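ORF10 (PDB 6RIW) forms the ketosynthase–chain length factor didomain of a polyunsaturated fatty acid synthase, which probably lengthens acyl chains carried on acyl carrier protein. Local coordinates at residues S188-D193 and C207-T212; Y201-A206 and A283-G288; A316-D321 and H446-Q451. All blocks are in the same frame, centred on the assembly; numbering follows the deposited sequence.

Contact 1 (S188-D193 and C207-T212)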
loop_
_atom_site.group_PDB
_atom_site.type_symbol
_atom_site.label_atom_id
_atom_site.label_comp_id
_atom_site.label_asym_id
_atom_site.label_seq_id
_atom_site.Cartn_x
_atom_site.Cartn_y
_atom_site.Cartn_z
ATOM N N SER A 188 1.363 -18.003 1.471
ATOM C CA SER A 188 1.702 -16.643 1.902
ATOM C C SER A 188 0.842 -15.614 1.182
ATOM O O SER A 188 0.421 -15.816 0.040
ATOM C CB SER A 188 3.176 -16.330 1.627
ATOM O OG SER A 188 4.022 -17.297 2.199
ATOM N N HIS A 189 0.603 -14.485 1.847
ATOM C CA HIS A 189 -0.174 -13.424 1.226
ATOM C C HIS A 189 0.243 -12.080 1.796
ATOM O O HIS A 189 0.518 -11.968 2.994
ATOM C CB HIS A 189 -1.692 -13.623 1.393
ATOM C CG HIS A 189 -2.136 -13.981 2.780
ATOM N ND1 HIS A 189 -2.594 -13.048 3.683
ATOM C CD2 HIS A 189 -2.250 -15.183 3.394
ATOM C CE1 HIS A 189 -2.942 -13.651 4.806
ATOM N NE2 HIS A 189 -2.743 -14.952 4.658
ATOM N N PHE A 190 0.317 -11.078 0.919
ATOM C CA PHE A 190 0.500 -9.688 1.317
ATOM C C PHE A 190 0.107 -8.806 0.141
ATOM O O PHE A 190 -0.081 -9.280 -0.980
ATOM C CB PHE A 190 1.933 -9.393 1.788
ATOM C CG PHE A 190 3.021 -9.661 0.753
ATOM C CD1 PHE A 190 3.591 -10.924 0.634
ATOM C CD2 PHE A 190 3.503 -8.628 -0.051
ATOM C CE1 PHE A 190 4.625 -11.163 -0.324
ATOM C CE2 PHE A 190 4.531 -8.839 -0.978
ATOM C CZ PHE A 190 5.092 -10.109 -1.118
ATOM N N ALA A 191 -0.072 -7.524 0.431
ATOM C CA ALA A 191 -0.240 -6.497 -0.587
ATOM C C ALA A 191 1.047 -5.692 -0.692
ATOM O O ALA A 191 1.846 -5.632 0.252
ATOM C CB ALA A 191 -1.415 -5.574 -0.253
ATOM N N LEU A 192 1.253 -5.075 -1.853
ATOM C CA LEU A 192 2.408 -4.206 -2.042
ATOM C C LEU A 192 1.992 -2.985 -2.843
ATOM O O LEU A 192 0.950 -2.980 -3.507
ATOM C CB LEU A 192 3.574 -4.937 -2.745
ATOM C CG LEU A 192 3.373 -5.423 -4.187
ATOM C CD1 LEU A 192 3.594 -4.327 -5.243
ATOM C CD2 LEU A 192 4.339 -6.573 -4.481
ATOM N N ASP A 193 2.837 -1.952 -2.800
ATOM C CA ASP A 193 2.639 -0.729 -3.574
ATOM C C ASP A 193 3.976 -0.375 -4.208
ATOM O O ASP A 193 4.961 -0.147 -3.500
ATOM C CB ASP A 193 2.122 0.409 -2.676
ATOM C CG ASP A 193 1.843 1.739 -3.415
ATOM O OD1 ASP A 193 1.806 1.795 -4.676
ATOM O OD2 ASP A 193 1.613 2.762 -2.691
ATOM N N CYS A 207 6.378 -15.136 -8.926
ATOM C CA CYS A 207 7.306 -16.079 -9.552
ATOM C C CYS A 207 8.446 -16.449 -8.609
ATOM O O CYS A 207 8.822 -17.628 -8.517
ATOM C CB CYS A 207 7.890 -15.507 -10.852
ATOM S SG CYS A 207 6.692 -15.204 -12.163
ATOM N N ASP A 208 9.014 -15.457 -7.906
ATOM C CA ASP A 208 10.074 -15.731 -6.925
ATOM C C ASP A 208 9.617 -16.724 -5.868
ATOM O O ASP A 208 10.390 -17.593 -5.448
ATOM C CB ASP A 208 10.514 -14.448 -6.211
ATOM C CG ASP A 208 11.254 -13.478 -7.110
ATOM O OD1 ASP A 208 11.667 -13.850 -8.233
ATOM O OD2 ASP A 208 11.432 -12.314 -6.666
ATOM N N TYR A 209 8.381 -16.576 -5.373
ATOM C CA TYR A 209 7.910 -17.495 -4.347
ATOM C C TYR A 209 7.747 -18.904 -4.916
ATOM O O TYR A 209 7.953 -19.889 -4.192
ATOM C CB TYR A 209 6.597 -16.996 -3.725
ATOM C CG TYR A 209 6.828 -15.946 -2.622
ATOM C CD1 TYR A 209 7.748 -14.928 -2.810
ATOM C CD2 TYR A 209 6.147 -16.005 -1.388
ATOM C CE1 TYR A 209 8.000 -13.960 -1.817
ATOM C CE2 TYR A 209 6.390 -15.039 -0.381
ATOM C CZ TYR A 209 7.314 -14.013 -0.621
ATOM O OH TYR A 209 7.595 -13.037 0.326
ATOM N N LEU A 210 7.383 -19.015 -6.200
ATOM C CA LEU A 210 7.372 -20.323 -6.851
ATOM C C LEU A 210 8.785 -20.888 -6.972
ATOM O O LEU A 210 8.988 -22.089 -6.781
ATOM C CB LEU A 210 6.685 -20.244 -8.231
ATOM C CG LEU A 210 5.171 -19.978 -8.217
ATOM C CD1 LEU A 210 4.589 -19.698 -9.599
ATOM C CD2 LEU A 210 4.356 -21.115 -7.525
ATOM N N HIS A 211 9.776 -20.045 -7.266
ATOM C CA HIS A 211 11.136 -20.547 -7.470
ATOM C C HIS A 211 11.779 -21.030 -6.180
ATOM O O HIS A 211 12.623 -21.933 -6.216
ATOM C CB HIS A 211 12.002 -19.472 -8.113
ATOM C CG HIS A 211 11.668 -19.232 -9.549
ATOM N ND1 HIS A 211 11.722 -17.985 -10.131
ATOM C CD2 HIS A 211 11.272 -20.087 -10.522
ATOM C CE1 HIS A 211 11.384 -18.084 -11.406
ATOM N NE2 HIS A 211 11.096 -19.346 -11.667
ATOM N N THR A 212 11.416 -20.454 -5.032
ATOM C CA THR A 212 11.985 -20.940 -3.782
ATOM C C THR A 212 11.153 -22.048 -3.167
ATOM O O THR A 212 11.513 -22.556 -2.102
ATOM C CB THR A 212 12.146 -19.791 -2.775
ATOM O OG1 THR A 212 10.868 -19.212 -2.479
ATOM C CG2 THR A 212 13.077 -18.689 -3.333
#
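The rings of Phe190 and Tyr209 reach for each other from opposite directions and meet obliquely, their planes about 50° apart, so this is no stack. Phe190 brings its CE1 corner to the phenol end of Tyr209: Phe190 CE1 lies 3.6 Å from Tyr209 OH and 3.9 Å from Tyr209 CZ. Ser188 comes to the edge of the tyrosine ring, its CB near the ring plane and 4.0 Å from Tyr209 CE2. Phe190 takes its less common first torsion, CG between the backbone N and the carbonyl carbon; CB already points at helix 198-211, and chi1 (59°) sets the ring so that its CE1 corner meets the phenol. The hydroxyl of Ser188 is hydrogen-bonded to Glu674 OE2 on helix 668-682, so its polar end is satisfied beyond the aromatic pair. Leu675 and Asn678 of that helix, in the chain length factor half, also pack against Tyr209. Strand 189-193 also pairs antiparallel with strand 659-663 of that half, and its other neighbour is strand 115-120. Strand 189-193, a tight turn and helix 198-211 form the segment of the thiolase fold that in ketosynthases carries the nucleophilic cysteine, here set against the pseudo-dimer interface between ketosynthase and chain length factor.

Contact 2 (Y201-A206 and A283-G288). With MG (magnesium ion), chain B.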
loop_
_atom_site.group_PDB
_atom_site.type_symbol
_atom_site.label_atom_id
_atom_site.label_comp_id
_atom_site.label_asym_id
_atom_site.label_seq_id
_atom_site.Cartn_x
_atom_site.Cartn_y
_atom_site.Cartn_z
ATOM N N TYR A 201 5.409 -5.880 -10.327
ATOM C CA TYR A 201 6.064 -6.272 -9.078
ATOM C C TYR A 201 5.396 -7.498 -8.467
ATOM O O TYR A 201 6.076 -8.430 -8.016
ATOM C CB TYR A 201 6.056 -5.108 -8.087
ATOM C CG TYR A 201 7.268 -4.205 -8.258
ATOM C CD1 TYR A 201 7.443 -3.465 -9.421
ATOM C CD2 TYR A 201 8.240 -4.106 -7.260
ATOM C CE1 TYR A 201 8.548 -2.638 -9.596
ATOM C CE2 TYR A 201 9.359 -3.298 -7.429
ATOM C CZ TYR A 201 9.502 -2.567 -8.603
ATOM O OH TYR A 201 10.591 -1.752 -8.791
ATOM N N SER A 202 4.061 -7.505 -8.410
ATOM C CA SER A 202 3.355 -8.647 -7.831
ATOM C C SER A 202 3.622 -9.931 -8.611
ATOM O O SER A 202 3.841 -10.999 -8.017
ATOM C CB SER A 202 1.843 -8.364 -7.781
ATOM O OG SER A 202 1.612 -7.229 -6.965
ATOM N N VAL A 203 3.585 -9.854 -9.941
ATOM C CA VAL A 203 3.819 -11.054 -10.749
ATOM C C VAL A 203 5.248 -11.562 -10.559
ATOM O O VAL A 203 5.477 -12.762 -10.324
ATOM C CB VAL A 203 3.492 -10.770 -12.229
ATOM C CG1 VAL A 203 4.019 -11.900 -13.138
ATOM C CG2 VAL A 203 1.971 -10.596 -12.377
ATOM N N LYS A 204 6.225 -10.653 -10.627
ATOM C CA LYS A 204 7.620 -11.045 -10.475
ATOM C C LYS A 204 7.876 -11.656 -9.097
ATOM O O LYS A 204 8.515 -12.704 -8.983
ATOM C CB LYS A 204 8.529 -9.841 -10.727
ATOM C CG LYS A 204 10.019 -10.118 -10.526
ATOM C CD LYS A 204 10.493 -11.232 -11.455
ATOM C CE LYS A 204 11.968 -11.617 -11.199
ATOM N NZ LYS A 204 12.391 -11.452 -9.777
ATOM N N LEU A 205 7.375 -11.026 -8.028
ATOM C CA LEU A 205 7.605 -11.603 -6.706
ATOM C C LEU A 205 6.846 -12.908 -6.521
ATOM O O LEU A 205 7.299 -13.791 -5.779
ATOM C CB LEU A 205 7.207 -10.591 -5.616
ATOM C CG LEU A 205 8.067 -9.335 -5.576
ATOM C CD1 LEU A 205 7.572 -8.438 -4.439
ATOM C CD2 LEU A 205 9.546 -9.656 -5.382
ATOM N N ALA A 206 5.697 -13.064 -7.176
ATOM C CA ALA A 206 4.989 -14.336 -7.069
ATOM C C ALA A 206 5.765 -15.447 -7.772
ATOM O O ALA A 206 5.834 -16.578 -7.266
ATOM C CB ALA A 206 3.570 -14.217 -7.639
ATOM N N ALA A 283 0.696 -18.433 -21.502
ATOM C CA ALA A 283 1.976 -17.865 -21.894
ATOM C C ALA A 283 2.995 -18.333 -20.875
ATOM O O ALA A 283 2.641 -18.841 -19.807
ATOM C CB ALA A 283 1.937 -16.334 -21.964
ATOM N N ILE A 284 4.263 -18.161 -21.225
ATOM C CA ILE A 284 5.388 -18.483 -20.359
ATOM C C ILE A 284 6.025 -17.173 -19.915
ATOM O O ILE A 284 6.308 -16.294 -20.748
ATOM C CB ILE A 284 6.421 -19.373 -21.081
ATOM C CG1 ILE A 284 5.799 -20.728 -21.503
ATOM C CG2 ILE A 284 7.690 -19.520 -20.228
ATOM C CD1 ILE A 284 5.657 -21.764 -20.402
ATOM N N ILE A 285 6.227 -17.024 -18.607
ATOM C CA ILE A 285 7.047 -15.939 -18.090
ATOM C C ILE A 285 8.480 -16.460 -18.081
ATOM O O ILE A 285 8.823 -17.362 -17.310
ATOM C CB ILE A 285 6.595 -15.479 -16.696
ATOM C CG1 ILE A 285 5.137 -14.985 -16.753
ATOM C CG2 ILE A 285 7.506 -14.364 -16.199
ATOM C CD1 ILE A 285 4.513 -14.741 -15.390
ATOM N N LYS A 286 9.302 -15.923 -18.984
ATOM C CA LYS A 286 10.657 -16.418 -19.175
ATOM C C LYS A 286 11.609 -15.821 -18.159
ATOM O O LYS A 286 12.594 -16.467 -17.770
ATOM C CB LYS A 286 11.133 -16.093 -20.596
ATOM C CG LYS A 286 12.354 -16.890 -21.066
ATOM C CD LYS A 286 12.024 -18.374 -21.306
ATOM C CE LYS A 286 13.291 -19.181 -21.575
ATOM N NZ LYS A 286 14.373 -18.869 -20.563
ATOM N N GLY A 287 11.324 -14.602 -17.719
ATOM C CA GLY A 287 12.155 -13.951 -16.732
ATOM C C GLY A 287 11.695 -12.521 -16.551
ATOM O O GLY A 287 10.688 -12.095 -17.122
ATOM N N GLY A 288 12.449 -11.790 -15.747
ATOM C CA GLY A 288 12.158 -10.384 -15.570
ATOM C C GLY A 288 12.963 -9.847 -14.413
ATOM O O GLY A 288 13.740 -10.567 -13.782
HETATM MG MG MG B . 13.230 -18.158 -16.484
HETATM O O HOH W 1 11.047 -17.954 -15.497
#
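Lys204 meets the strand with its methylene carbons rather than with its charge: Lys204 CE rests 3.3 Å from Gly288 O, and Lys204 CD follows at 4.0 Å from the same oxygen. The ammonium group goes elsewhere, to a salt bridge with Asp208 OD1 one turn further along the same helix. Bends at chi2 (59°) and chi4 (31°) fold the chain so that CD and CE lie against the carbonyl while NZ turns back to the aspartate. The polarised CE hydrogens probably make this a mildly favourable CH-to-oxygen approach. Gly288 has no side chain on the side facing the helix, which lets the backbones come together, with Lys204 CA 6.9 Å from Gly288 CA. One residue earlier, the contact is purely apolar: a single methyl pair, Val203 CG1 and Ile285 CD1 at 3.7 Å, with the two side chains running at a slant to each other. Helix 198-211 belongs to the central helical layer of the thiolase fold, and strand 283-292 to one of the sheets that sandwich it; Val203 also packs on Leu447 of the adjoining strand and on Ala220 of strand 217-224. At Lys286 and Gly287 the strand forms a classic beta bulge, both residues facing Val448. The carbonyl of Lys286 binds the magnesium ion, Lys286 O lying 2.2 Å from the metal, and Met1 O is another ligand. A water 2.4 Å from the magnesium ion lies 2.9 Å from Ile285 O, to which it can donate.

Contact 3 (A316-D321 and H446-Q451)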
loop_
_atom_site.group_PDB
_atom_site.type_symbol
_atom_site.label_atom_id
_atom_site.label_comp_id
_atom_site.label_asym_id
_atom_site.label_seq_id
_atom_site.Cartn_x
_atom_site.Cartn_y
_atom_site.Cartn_z
ATOM N N ALA A 316 18.976 -10.692 -18.904
ATOM C CA ALA A 316 19.884 -11.598 -18.205
ATOM C C ALA A 316 19.115 -12.630 -17.386
ATOM O O ALA A 316 19.441 -13.825 -17.411
ATOM C CB ALA A 316 20.822 -10.801 -17.309
ATOM N N ASP A 317 18.086 -12.194 -16.653
ATOM C CA ASP A 317 17.330 -13.145 -15.836
ATOM C C ASP A 317 16.609 -14.158 -16.709
ATOM O O ASP A 317 16.528 -15.340 -16.354
ATOM C CB ASP A 317 16.318 -12.421 -14.946
ATOM C CG ASP A 317 15.484 -13.391 -14.109
ATOM O OD1 ASP A 317 15.990 -13.878 -13.068
ATOM O OD2 ASP A 317 14.323 -13.678 -14.489
ATOM N N ALA A 318 16.054 -13.705 -17.842
ATOM C CA ALA A 318 15.333 -14.593 -18.742
ATOM C C ALA A 318 16.278 -15.479 -19.543
ATOM O O ALA A 318 15.833 -16.484 -20.108
ATOM C CB ALA A 318 14.457 -13.774 -19.708
ATOM N N ASP A 319 17.564 -15.128 -19.587
ATOM C CA ASP A 319 18.528 -15.784 -20.478
ATOM C C ASP A 319 18.043 -15.730 -21.927
ATOM O O ASP A 319 18.095 -16.718 -22.666
ATOM C CB ASP A 319 18.799 -17.222 -20.038
ATOM C CG ASP A 319 20.233 -17.658 -20.305
ATOM O OD1 ASP A 319 20.867 -18.246 -19.393
ATOM O OD2 ASP A 319 20.723 -17.418 -21.428
ATOM N N VAL A 320 17.565 -14.559 -22.335
ATOM C CA VAL A 320 16.974 -14.355 -23.652
ATOM C C VAL A 320 17.739 -13.244 -24.352
ATOM O O VAL A 320 17.975 -12.179 -23.769
ATOM C CB VAL A 320 15.475 -14.014 -23.549
ATOM C CG1 VAL A 320 14.981 -13.316 -24.798
ATOM C CG2 VAL A 320 14.674 -15.270 -23.286
ATOM N N ASP A 321 18.127 -13.493 -25.593
ATOM C CA ASP A 321 18.775 -12.469 -26.403
ATOM C C ASP A 321 17.791 -11.349 -26.726
ATOM O O ASP A 321 16.732 -11.612 -27.315
ATOM C CB ASP A 321 19.316 -13.087 -27.694
ATOM C CG ASP A 321 20.258 -12.155 -28.445
ATOM O OD1 ASP A 321 20.103 -10.921 -28.343
ATOM O OD2 ASP A 321 21.156 -12.653 -29.159
ATOM N N HIS A 446 10.297 -4.990 -15.715
ATOM C CA HIS A 446 10.177 -5.478 -17.083
ATOM C C HIS A 446 10.058 -6.993 -17.027
ATOM O O HIS A 446 10.830 -7.650 -16.322
ATOM C CB HIS A 446 11.393 -5.052 -17.912
ATOM C CG HIS A 446 11.276 -5.375 -19.373
ATOM N ND1 HIS A 446 10.529 -4.609 -20.249
ATOM C CD2 HIS A 446 11.829 -6.370 -20.115
ATOM C CE1 HIS A 446 10.628 -5.122 -21.468
ATOM N NE2 HIS A 446 11.416 -6.185 -21.414
ATOM N N LEU A 447 9.063 -7.544 -17.716
ATOM C CA LEU A 447 8.863 -8.981 -17.763
ATOM C C LEU A 447 9.050 -9.454 -19.197
ATOM O O LEU A 447 8.633 -8.769 -20.136
ATOM C CB LEU A 447 7.473 -9.371 -17.267
ATOM C CG LEU A 447 7.179 -9.074 -15.797
ATOM C CD1 LEU A 447 5.731 -9.425 -15.481
ATOM C CD2 LEU A 447 8.158 -9.842 -14.901
ATOM N N VAL A 448 9.692 -10.607 -19.354
ATOM C CA VAL A 448 9.926 -11.221 -20.660
ATOM C C VAL A 448 8.991 -12.416 -20.784
ATOM O O VAL A 448 9.044 -13.346 -19.965
ATOM C CB VAL A 448 11.396 -11.634 -20.835
ATOM C CG1 VAL A 448 11.629 -12.144 -22.270
ATOM C CG2 VAL A 448 12.293 -10.459 -20.524
ATOM N N LEU A 449 8.104 -12.374 -21.782
ATOM C CA LEU A 449 7.081 -13.386 -21.973
ATOM C C LEU A 449 7.272 -14.083 -23.317
ATOM O O LEU A 449 7.706 -13.468 -24.297
ATOM C CB LEU A 449 5.679 -12.778 -21.934
ATOM C CG LEU A 449 5.412 -11.720 -20.868
ATOM C CD1 LEU A 449 4.011 -11.141 -21.081
ATOM C CD2 LEU A 449 5.537 -12.397 -19.510
ATOM N N GLN A 450 6.903 -15.360 -23.363
ATOM C CA GLN A 450 6.976 -16.131 -24.594
ATOM C C GLN A 450 5.684 -16.903 -24.802
ATOM O O GLN A 450 4.929 -17.166 -23.861
ATOM C CB GLN A 450 8.178 -17.083 -24.578
ATOM C CG GLN A 450 9.507 -16.350 -24.699
ATOM C CD GLN A 450 10.705 -17.298 -24.770
ATOM O OE1 GLN A 450 10.635 -18.450 -24.331
ATOM N NE2 GLN A 450 11.805 -16.811 -25.326
ATOM N N GLN A 451 5.448 -17.287 -26.057
ATOM C CA GLN A 451 4.248 -18.030 -26.398
ATOM C C GLN A 451 4.178 -19.317 -25.579
ATOM O O GLN A 451 5.212 -19.839 -25.139
ATOM C CB GLN A 451 4.228 -18.347 -27.900
ATOM C CG GLN A 451 5.404 -19.179 -28.376
ATOM C CD GLN A 451 5.363 -19.404 -29.883
ATOM O OE1 GLN A 451 6.181 -18.856 -30.624
ATOM N NE2 GLN A 451 4.390 -20.187 -30.339
#
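Ala318 sets its methyl group on the branched head of Val448, and this apolar seat is the closer of the two alkyl contacts. Ala318 CB lies 3.9 Å from Val448 CB, with Val448 CG2 at 4.0 Å and Val448 CG1 at 4.1 Å from the same methyl, so it faces the isopropyl group centrally rather than touching one branch. Val320 adds a looser approach from further along the chain, Val320 CG1 to Val448 CG1 at 4.4 Å. With chi1 159°, Val320 directs its other methyl to a mixed contact: Val320 CG2 is 3.8 Å from Gln450 NE2, and the valine and the glutamine pass alongside, pointing opposite ways. This amide nitrogen has a weak hydrogen bond to Thr432 OG1 on the neighbouring strand, and the valine methyl merely lies beside it. Backbone bonds shape the helix end that supplies these groups. Asp319, with positive phi (55°), is the C-prime residue of a Schellman motif in which Val320 N bonds to Tyr315 O and Asp319 N makes a weak bond to Ala316 O; the reversal brings Val320 back over the sheet after Ala318. Polar bonds to a third element tie down the same end: Ala318 O accepts from Lys286 NZ, and Asp317 OD2 from Gly288 N, both donors on strand 283-292. On the other face of strand 443-450, Leu447 and Leu449 meet helix 374-387. The contact thus joins an outer-layer helix to the sheet whose far side packs on the central helices, the layered alpha-beta build of the thiolase fold.

In the fold
All three contacts are largely buried, but they step outward: their centres lie about 15, 20 and 28 Å from the centre of the chain. Contacts 1 and 2 share helix 198-211, one using its later turn against strand 189-193, the other its middle against strand 283-292; Cys207 SG touches Ile285 CD1 between them. Contacts 2 and 3 meet through neighbouring strands 283-292 and 443-450 and have centres 9 Å apart. Chemistry follows place: oblique aromatic packing beside the chain length factor half, methyls and a lysine stem near the metal site, then an alanine and valines, with one glutamine amide, beneath a helix end where Ala316, Asp319 and Asp321 are exposed.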